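Local coordinates for protein D-glyceraldehyde dehydrogenase (NADP(+)) (Thermoplasma acidophilum, PDB 5IZD) that oxidises D-glyceraldehyde to glycerate with NADP(+) in the non-phosphorylated Entner-Doudoroff pathway, working as a homotetramer built as a dimer of dimers, at residues S128-V142 and E466-S478. Sequence-based numbering, arbitrary orientation.
Sequences SHRKIFQYKVPYGIV and EYLKLKNIYVDYS
Over one face of the Tyr477 ring sits the backbone oxygen His129 O, 3.2 Å above the plane and over its centre; Tyr477 CG, set between its backbone N and carbonyl carbon (chi1 50°), folds the ring back over that oxygen. Tyr477 OH takes a hydrogen bond from Lys131 NZ at 3.1 Å, and the same NZ forms a salt bridge with Glu426 of a fourth subunit. Tyr139 receives Lys469 CB over the middle of one face, with the Tyr467 carbonyl at its edge. A CH-pi contact brings Ile473 CD1 onto one face of Tyr135, shifted toward the rim, and Ile132 CG1 lies likewise on Tyr474, 4.0 Å from the ring centroid. Strands 130-138 and 468-476 form an antiparallel ladder, with paired backbone bonds such as Phe133 N to Ile473 O (2.8 Å). They belong to the long arm of the aldehyde dehydrogenase fold, the oligomerisation domain: residues 472-475 pair in parallel with a strand of a second subunit, and Phe133 meets Phe133 of a third. On the same sheet face as Ile132 and Tyr474, Gln134 NE2 donates almost straight to Asn472 OD1 (2.9 Å, 167°), while Asn472 ND2 bonds to Tyr446 O of the second subunit. Toward the arm's far end Arg130 grips Asp476 OD2 side-on, through NE at 2.7 Å and NH2 at 3.1 Å; this oxygen stays near the guanidinium plane, although the two planes stand 75° apart. Asp476 OD1 accepts from Ser478 N, an Asx turn, and also from Ser478 OG. Losing this carboxylate to an alanine is likely to leave the Arg130 guanidinium without its counter-charge and the turn at Ser478 without its acceptor.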
ATOM      1  N   SER A 128      21.738   6.624   9.350  1.00 35.53           N
ATOM      2  CA  SER A 128      21.369   5.346   9.959  1.00 35.81           C
ATOM      3  C   SER A 128      20.750   5.507  11.331  1.00 35.81           C
ATOM      4  O   SER A 128      20.133   4.584  11.789  1.00 36.51           O
ATOM      5  CB  SER A 128      22.589   4.440  10.131  1.00 36.32           C
ATOM      6  OG  SER A 128      23.436   4.982  11.107  1.00 36.38           O
ATOM      7  N   HIS A 129      20.956   6.625  12.021  1.00 35.54           N
ATOM      8  CA  HIS A 129      20.304   6.826  13.316  1.00 35.66           C
ATOM      9  C   HIS A 129      19.179   7.871  13.276  1.00 34.44           C
ATOM     10  O   HIS A 129      18.977   8.597  14.242  1.00 34.09           O
ATOM     11  CB  HIS A 129      21.351   7.154  14.378  1.00 36.68           C
ATOM     12  CG  HIS A 129      22.111   5.957  14.836  1.00 38.00           C
ATOM     13  ND1 HIS A 129      22.986   5.290  14.013  1.00 38.67           N
ATOM     14  CD2 HIS A 129      22.091   5.272  16.003  1.00 38.75           C
ATOM     15  CE1 HIS A 129      23.522   4.271  14.667  1.00 39.37           C
ATOM     16  NE2 HIS A 129      22.981   4.231  15.873  1.00 39.77           N
ATOM     17  N   ARG A 130      18.497   7.917  12.134  1.00 33.46           N
ATOM     18  CA  ARG A 130      17.342   8.748  11.895  1.00 32.94           C
ATOM     19  C   ARG A 130      16.244   7.916  11.224  1.00 32.29           C
ATOM     20  O   ARG A 130      16.533   7.081  10.351  1.00 32.10           O
ATOM     21  CB  ARG A 130      17.702   9.912  10.984  1.00 32.69           C
ATOM     22  CG  ARG A 130      18.369  11.052  11.724  1.00 33.05           C
ATOM     23  CD  ARG A 130      18.888  12.105  10.758  1.00 33.20           C
ATOM     24  NE  ARG A 130      19.557  13.162  11.494  1.00 33.72           N
ATOM     25  CZ  ARG A 130      19.912  14.338  11.001  1.00 33.97           C
ATOM     26  NH1 ARG A 130      19.725  14.636   9.723  1.00 34.00           N
ATOM     27  NH2 ARG A 130      20.520  15.205  11.790  1.00 34.55           N
ATOM     28  N   LYS A 131      15.014   8.161  11.629  1.00 31.63           N
ATOM     29  CA  LYS A 131      13.818   7.601  10.964  1.00 31.23           C
ATOM     30  C   LYS A 131      12.776   8.703  10.812  1.00 30.63           C
ATOM     31  O   LYS A 131      12.807   9.714  11.519  1.00 30.45           O
ATOM     32  CB  LYS A 131      13.212   6.406  11.745  1.00 31.59           C
ATOM     33  CG  LYS A 131      14.133   5.165  11.855  1.00 32.32           C
ATOM     34  CD  LYS A 131      14.345   4.496  10.490  1.00 32.54           C
ATOM     35  CE  LYS A 131      15.282   3.300  10.480  1.00 33.41           C
ATOM     36  NZ  LYS A 131      16.713   3.673  10.714  1.00 34.02           N
ATOM     37  N   ILE A 132      11.850   8.494   9.889  1.00 30.23           N
ATOM     38  CA  ILE A 132      10.714   9.390   9.701  1.00 30.20           C
ATOM     39  C   ILE A 132       9.418   8.580   9.925  1.00 30.30           C
ATOM     40  O   ILE A 132       9.128   7.651   9.196  1.00 29.72           O
ATOM     41  CB  ILE A 132      10.792  10.044   8.322  1.00 29.95           C
ATOM     42  CG1 ILE A 132      12.078  10.848   8.207  1.00 30.11           C
ATOM     43  CG2 ILE A 132       9.577  10.971   8.090  1.00 29.78           C
ATOM     44  CD1 ILE A 132      12.331  11.343   6.799  1.00 30.14           C
ATOM     45  N   PHE A 133       8.685   8.908  10.975  1.00 31.15           N
ATOM     46  CA  PHE A 133       7.460   8.200  11.312  1.00 31.61           C
ATOM     47  C   PHE A 133       6.302   8.969  10.691  1.00 32.04           C
ATOM     48  O   PHE A 133       6.127  10.188  10.911  1.00 32.12           O
ATOM     49  CB  PHE A 133       7.325   8.053  12.821  1.00 32.20           C
ATOM     50  CG  PHE A 133       8.426   7.270  13.434  1.00 32.75           C
ATOM     51  CD1 PHE A 133       8.428   5.891  13.371  1.00 33.29           C
ATOM     52  CD2 PHE A 133       9.555   7.904  13.964  1.00 33.25           C
ATOM     53  CE1 PHE A 133       9.506   5.155  13.865  1.00 33.64           C
ATOM     54  CE2 PHE A 133      10.596   7.174  14.510  1.00 33.67           C
ATOM     55  CZ  PHE A 133      10.573   5.785  14.453  1.00 33.80           C
ATOM     56  N   GLN A 134       5.479   8.283   9.916  1.00 32.49           N
ATOM     57  CA  GLN A 134       4.299   8.958   9.357  1.00 32.61           C
ATOM     58  C   GLN A 134       3.034   8.419   9.962  1.00 31.95           C
ATOM     59  O   GLN A 134       2.679   7.318   9.694  1.00 31.60           O
ATOM     60  CB  GLN A 134       4.338   8.833   7.850  1.00 33.97           C
ATOM     61  CG  GLN A 134       5.593   9.497   7.310  1.00 35.57           C
ATOM     62  CD  GLN A 134       5.770   9.348   5.847  1.00 37.78           C
ATOM     63  OE1 GLN A 134       5.588   8.269   5.286  1.00 40.72           O
ATOM     64  NE2 GLN A 134       6.139  10.431   5.194  1.00 39.30           N
ATOM     65  N   TYR A 135       2.362   9.214  10.786  1.00 31.52           N
ATOM     66  CA  TYR A 135       1.146   8.780  11.472  1.00 31.91           C
ATOM     67  C   TYR A 135      -0.068   9.256  10.683  1.00 31.41           C
ATOM     68  O   TYR A 135      -0.001  10.280  10.033  1.00 31.80           O
ATOM     69  CB  TYR A 135       1.033   9.405  12.871  1.00 32.18           C
ATOM     70  CG  TYR A 135       1.907   8.825  13.931  1.00 32.79           C
ATOM     71  CD1 TYR A 135       3.078   8.164  13.629  1.00 32.72           C
ATOM     72  CD2 TYR A 135       1.566   8.951  15.282  1.00 33.44           C
ATOM     73  CE1 TYR A 135       3.875   7.658  14.617  1.00 33.40           C
ATOM     74  CE2 TYR A 135       2.386   8.427  16.274  1.00 34.18           C
ATOM     75  CZ  TYR A 135       3.541   7.785  15.924  1.00 33.68           C
ATOM     76  OH  TYR A 135       4.416   7.246  16.819  1.00 34.75           O
ATOM     77  N   LYS A 136      -1.162   8.533  10.778  1.00 31.36           N
ATOM     78  CA  LYS A 136      -2.417   8.935  10.175  1.00 30.98           C
ATOM     79  C   LYS A 136      -3.347   9.252  11.336  1.00 30.41           C
ATOM     80  O   LYS A 136      -3.553   8.388  12.194  1.00 30.70           O
ATOM     81  CB  LYS A 136      -2.930   7.822   9.300  1.00 32.15           C
ATOM     82  CG  LYS A 136      -2.388   7.962   7.902  1.00 33.75           C
ATOM     83  CD  LYS A 136      -2.829   6.873   6.975  1.00 35.66           C
ATOM     84  CE  LYS A 136      -1.978   7.012   5.739  1.00 36.78           C
ATOM     85  NZ  LYS A 136      -2.297   5.962   4.758  1.00 38.63           N
ATOM     86  N   VAL A 137      -3.819  10.508  11.402  1.00 29.41           N
ATOM     87  CA  VAL A 137      -4.584  11.013  12.539  1.00 29.11           C
ATOM     88  C   VAL A 137      -5.868  11.714  12.017  1.00 28.72           C
ATOM     89  O   VAL A 137      -5.882  12.204  10.902  1.00 27.99           O
ATOM     90  CB  VAL A 137      -3.786  12.013  13.382  1.00 29.19           C
ATOM     91  CG1 VAL A 137      -2.593  11.358  14.009  1.00 29.53           C
ATOM     92  CG2 VAL A 137      -3.348  13.220  12.581  1.00 28.87           C
ATOM     93  N   PRO A 138      -6.887  11.825  12.854  1.00 28.83           N
ATOM     94  CA  PRO A 138      -8.078  12.541  12.348  1.00 29.13           C
ATOM     95  C   PRO A 138      -7.786  14.026  12.045  1.00 29.18           C
ATOM     96  O   PRO A 138      -6.853  14.600  12.608  1.00 29.25           O
ATOM     97  CB  PRO A 138      -9.125  12.369  13.479  1.00 29.38           C
ATOM     98  CG  PRO A 138      -8.436  11.710  14.603  1.00 29.61           C
ATOM     99  CD  PRO A 138      -7.081  11.248  14.189  1.00 29.30           C
ATOM    100  N   TYR A 139      -8.528  14.602  11.116  1.00 29.59           N
ATOM    101  CA  TYR A 139      -8.515  16.075  10.870  1.00 30.05           C
ATOM    102  C   TYR A 139      -9.074  16.830  12.040  1.00 30.65           C
ATOM    103  O   TYR A 139      -8.699  17.971  12.269  1.00 31.34           O
ATOM    104  CB  TYR A 139      -9.316  16.492   9.620  1.00 30.15           C
ATOM    105  CG  TYR A 139      -8.586  16.276   8.344  1.00 30.11           C
ATOM    106  CD1 TYR A 139      -8.542  15.035   7.765  1.00 30.12           C
ATOM    107  CD2 TYR A 139      -7.923  17.320   7.726  1.00 30.49           C
ATOM    108  CE1 TYR A 139      -7.841  14.828   6.599  1.00 30.48           C
ATOM    109  CE2 TYR A 139      -7.203  17.137   6.537  1.00 30.46           C
ATOM    110  CZ  TYR A 139      -7.139  15.882   6.001  1.00 30.37           C
ATOM    111  OH  TYR A 139      -6.485  15.656   4.837  1.00 31.06           O
ATOM    112  N   GLY A 140     -10.009  16.240  12.765  1.00 30.81           N
ATOM    113  CA  GLY A 140     -10.654  16.979  13.859  1.00 31.17           C
ATOM    114  C   GLY A 140     -12.138  17.082  13.678  1.00 30.96           C
ATOM    115  O   GLY A 140     -12.770  16.068  13.776  1.00 31.26           O
ATOM    116  N   ILE A 141     -12.664  18.277  13.387  1.00 30.65           N
ATOM    117  CA  ILE A 141     -14.091  18.484  13.172  1.00 30.95           C
ATOM    118  C   ILE A 141     -14.541  18.450  11.721  1.00 30.19           C
ATOM    119  O   ILE A 141     -14.115  19.288  10.921  1.00 30.67           O
ATOM    120  CB  ILE A 141     -14.589  19.816  13.781  1.00 31.43           C
ATOM    121  CG1 ILE A 141     -14.176  19.852  15.250  1.00 31.96           C
ATOM    122  CG2 ILE A 141     -16.104  19.919  13.608  1.00 31.72           C
ATOM    123  CD1 ILE A 141     -14.291  21.222  15.883  1.00 32.84           C
ATOM    124  N   VAL A 142     -15.363  17.456  11.410  1.00 29.54           N
ATOM    125  CA  VAL A 142     -15.905  17.210  10.072  1.00 28.88           C
ATOM    126  C   VAL A 142     -17.337  17.814  10.016  1.00 28.88           C
ATOM    127  O   VAL A 142     -18.147  17.543  10.906  1.00 29.18           O
ATOM    128  CB  VAL A 142     -15.969  15.674   9.794  1.00 28.64           C
ATOM    129  CG1 VAL A 142     -16.762  15.350   8.550  1.00 28.31           C
ATOM    130  CG2 VAL A 142     -14.587  15.061   9.730  1.00 28.56           C
ATOM    131  N   GLU A 466      -9.325   9.730   3.092  1.00 26.50           N
ATOM    132  CA  GLU A 466      -9.537  11.167   2.949  1.00 26.63           C
ATOM    133  C   GLU A 466      -9.862  11.815   4.277  1.00 26.65           C
ATOM    134  O   GLU A 466      -9.700  13.035   4.411  1.00 26.62           O
ATOM    135  CB  GLU A 466     -10.650  11.529   1.932  1.00 26.90           C
ATOM    136  CG  GLU A 466     -10.395  11.082   0.484  1.00 27.11           C
ATOM    137  CD  GLU A 466      -9.246  11.789  -0.272  1.00 27.23           C
ATOM    138  OE1 GLU A 466      -8.474  12.610   0.302  1.00 27.58           O
ATOM    139  OE2 GLU A 466      -9.117  11.499  -1.493  1.00 27.65           O
ATOM    140  N   TYR A 467     -10.310  11.029   5.246  1.00 26.74           N
ATOM    141  CA  TYR A 467     -10.638  11.565   6.579  1.00 27.13           C
ATOM    142  C   TYR A 467      -9.495  11.492   7.617  1.00 27.49           C
ATOM    143  O   TYR A 467      -9.663  11.850   8.803  1.00 27.50           O
ATOM    144  CB  TYR A 467     -11.860  10.823   7.115  1.00 27.26           C
ATOM    145  CG  TYR A 467     -13.123  11.075   6.307  1.00 27.25           C
ATOM    146  CD1 TYR A 467     -13.949  12.156   6.602  1.00 27.54           C
ATOM    147  CD2 TYR A 467     -13.504  10.231   5.238  1.00 27.17           C
ATOM    148  CE1 TYR A 467     -15.143  12.379   5.894  1.00 27.67           C
ATOM    149  CE2 TYR A 467     -14.683  10.465   4.512  1.00 27.26           C
ATOM    150  CZ  TYR A 467     -15.504  11.524   4.855  1.00 27.45           C
ATOM    151  OH  TYR A 467     -16.647  11.779   4.128  1.00 27.63           O
ATOM    152  N   LEU A 468      -8.340  11.015   7.162  1.00 27.78           N
ATOM    153  CA  LEU A 468      -7.123  10.964   7.973  1.00 28.37           C
ATOM    154  C   LEU A 468      -6.082  11.913   7.386  1.00 29.31           C
ATOM    155  O   LEU A 468      -5.892  12.001   6.163  1.00 28.59           O
ATOM    156  CB  LEU A 468      -6.590   9.536   7.991  1.00 28.20           C
ATOM    157  CG  LEU A 468      -7.463   8.525   8.706  1.00 28.40           C
ATOM    158  CD1 LEU A 468      -7.047   7.102   8.328  1.00 28.74           C
ATOM    159  CD2 LEU A 468      -7.319   8.701  10.202  1.00 28.73           C
ATOM    160  N   LYS A 469      -5.396  12.615   8.290  1.00 30.93           N
ATOM    161  CA  LYS A 469      -4.246  13.433   7.948  1.00 31.81           C
ATOM    162  C   LYS A 469      -2.934  12.731   8.281  1.00 32.02           C
ATOM    163  O   LYS A 469      -2.774  12.257   9.401  1.00 31.45           O
ATOM    164  CB  LYS A 469      -4.310  14.737   8.726  1.00 32.92           C
ATOM    165  CG  LYS A 469      -3.224  15.721   8.338  1.00 34.70           C
ATOM    166  CD  LYS A 469      -3.593  16.381   7.022  1.00 35.92           C
ATOM    167  CE  LYS A 469      -2.471  17.264   6.532  1.00 37.00           C
ATOM    168  NZ  LYS A 469      -3.007  17.897   5.296  1.00 37.47           N
ATOM    169  N   LEU A 470      -2.007  12.736   7.344  1.00 32.48           N
ATOM    170  CA  LEU A 470      -0.690  12.167   7.519  1.00 33.54           C
ATOM    171  C   LEU A 470       0.171  13.250   8.153  1.00 33.29           C
ATOM    172  O   LEU A 470       0.122  14.354   7.736  1.00 35.13           O
ATOM    173  CB  LEU A 470      -0.129  11.760   6.171  1.00 34.74           C
ATOM    174  CG  LEU A 470       0.982  10.716   6.045  1.00 36.82           C
ATOM    175  CD1 LEU A 470       0.763   9.431   6.778  1.00 37.21           C
ATOM    176  CD2 LEU A 470       1.337  10.409   4.608  1.00 37.37           C
ATOM    177  N   LYS A 471       0.938  12.935   9.177  1.00 32.34           N
ATOM    178  CA  LYS A 471       1.846  13.918   9.826  1.00 31.66           C
ATOM    179  C   LYS A 471       3.174  13.187  10.019  1.00 31.34           C
ATOM    180  O   LYS A 471       3.150  11.971  10.199  1.00 31.21           O
ATOM    181  CB  LYS A 471       1.258  14.373  11.179  1.00 31.68           C
ATOM    182  CG  LYS A 471       1.368  13.364  12.273  1.00 31.77           C
ATOM    183  CD  LYS A 471       0.521  13.624  13.482  1.00 32.45           C
ATOM    184  CE  LYS A 471       0.693  14.961  14.168  1.00 32.65           C
ATOM    185  NZ  LYS A 471       1.989  15.152  14.886  1.00 33.07           N
ATOM    186  N   ASN A 472       4.300  13.906  10.006  1.00 31.02           N
ATOM    187  CA  ASN A 472       5.635  13.290  10.081  1.00 31.31           C
ATOM    188  C   ASN A 472       6.330  13.651  11.379  1.00 30.79           C
ATOM    189  O   ASN A 472       6.240  14.786  11.868  1.00 30.56           O
ATOM    190  CB  ASN A 472       6.593  13.733   8.944  1.00 32.06           C
ATOM    191  CG  ASN A 472       5.929  13.781   7.567  1.00 32.84           C
ATOM    192  OD1 ASN A 472       6.129  12.898   6.713  1.00 33.14           O
ATOM    193  ND2 ASN A 472       5.124  14.835   7.343  1.00 33.51           N
ATOM    194  N   ILE A 473       7.075  12.690  11.881  1.00 30.05           N
ATOM    195  CA  ILE A 473       7.944  12.917  12.989  1.00 29.96           C
ATOM    196  C   ILE A 473       9.350  12.416  12.580  1.00 29.55           C
ATOM    197  O   ILE A 473       9.533  11.238  12.333  1.00 29.27           O
ATOM    198  CB  ILE A 473       7.444  12.221  14.261  1.00 30.16           C
ATOM    199  CG1 ILE A 473       5.980  12.620  14.557  1.00 30.12           C
ATOM    200  CG2 ILE A 473       8.327  12.599  15.424  1.00 30.50           C
ATOM    201  CD1 ILE A 473       4.933  11.694  13.966  1.00 29.94           C
ATOM    202  N   TYR A 474      10.301  13.340  12.560  1.00 29.42           N
ATOM    203  CA  TYR A 474      11.667  13.114  12.138  1.00 29.43           C
ATOM    204  C   TYR A 474      12.417  12.948  13.442  1.00 29.81           C
ATOM    205  O   TYR A 474      12.432  13.867  14.264  1.00 30.27           O
ATOM    206  CB  TYR A 474      12.194  14.344  11.401  1.00 29.39           C
ATOM    207  CG  TYR A 474      11.749  14.528   9.946  1.00 29.12           C
ATOM    208  CD1 TYR A 474      10.461  14.924   9.625  1.00 28.76           C
ATOM    209  CD2 TYR A 474      12.664  14.321   8.896  1.00 29.33           C
ATOM    210  CE1 TYR A 474      10.052  15.090   8.317  1.00 28.54           C
ATOM    211  CE2 TYR A 474      12.296  14.525   7.567  1.00 29.14           C
ATOM    212  CZ  TYR A 474      10.972  14.886   7.282  1.00 28.72           C
ATOM    213  OH  TYR A 474      10.668  15.087   5.972  1.00 28.38           O
ATOM    214  N   VAL A 475      13.017  11.794  13.684  1.00 29.59           N
ATOM    215  CA  VAL A 475      13.706  11.601  14.947  1.00 29.84           C
ATOM    216  C   VAL A 475      15.169  11.305  14.663  1.00 29.83           C
ATOM    217  O   VAL A 475      15.450  10.498  13.798  1.00 29.54           O
ATOM    218  CB  VAL A 475      13.112  10.434  15.762  1.00 30.18           C
ATOM    219  CG1 VAL A 475      13.882  10.288  17.076  1.00 30.89           C
ATOM    220  CG2 VAL A 475      11.639  10.671  16.109  1.00 30.01           C
ATOM    221  N   ASP A 476      16.068  11.962  15.408  1.00 30.08           N
ATOM    222  CA  ASP A 476      17.503  11.641  15.415  1.00 30.30           C
ATOM    223  C   ASP A 476      17.836  11.005  16.756  1.00 30.76           C
ATOM    224  O   ASP A 476      17.770  11.624  17.774  1.00 30.97           O
ATOM    225  CB  ASP A 476      18.327  12.903  15.190  1.00 30.32           C
ATOM    226  CG  ASP A 476      19.855  12.621  15.008  1.00 30.63           C
ATOM    227  OD1 ASP A 476      20.449  11.918  15.855  1.00 31.14           O
ATOM    228  OD2 ASP A 476      20.464  13.121  14.040  1.00 30.29           O
ATOM    229  N   TYR A 477      18.267   9.765  16.732  1.00 31.14           N
ATOM    230  CA  TYR A 477      18.670   9.054  17.934  1.00 31.77           C
ATOM    231  C   TYR A 477      20.143   8.585  17.915  1.00 32.45           C
ATOM    232  O   TYR A 477      20.525   7.618  18.573  1.00 32.91           O
ATOM    233  CB  TYR A 477      17.770   7.868  18.137  1.00 31.67           C
ATOM    234  CG  TYR A 477      17.589   6.975  16.945  1.00 31.30           C
ATOM    235  CD1 TYR A 477      16.569   7.232  16.032  1.00 30.74           C
ATOM    236  CD2 TYR A 477      18.410   5.836  16.738  1.00 31.45           C
ATOM    237  CE1 TYR A 477      16.376   6.419  14.932  1.00 30.44           C
ATOM    238  CE2 TYR A 477      18.210   5.002  15.652  1.00 31.26           C
ATOM    239  CZ  TYR A 477      17.173   5.300  14.762  1.00 30.83           C
ATOM    240  OH  TYR A 477      16.893   4.513  13.677  1.00 30.82           O
ATOM    241  N   SER A 478      20.985   9.295  17.187  1.00 32.75           N
ATOM    242  CA  SER A 478      22.430   9.039  17.222  1.00 33.27           C
ATOM    243  C   SER A 478      23.011   9.215  18.630  1.00 34.16           C
ATOM    244  O   SER A 478      23.995   8.539  18.926  1.00 34.44           O
ATOM    245  CB  SER A 478      23.162   9.949  16.228  1.00 33.07           C
ATOM    246  OG  SER A 478      23.154  11.285  16.682  1.00 33.20           O
TER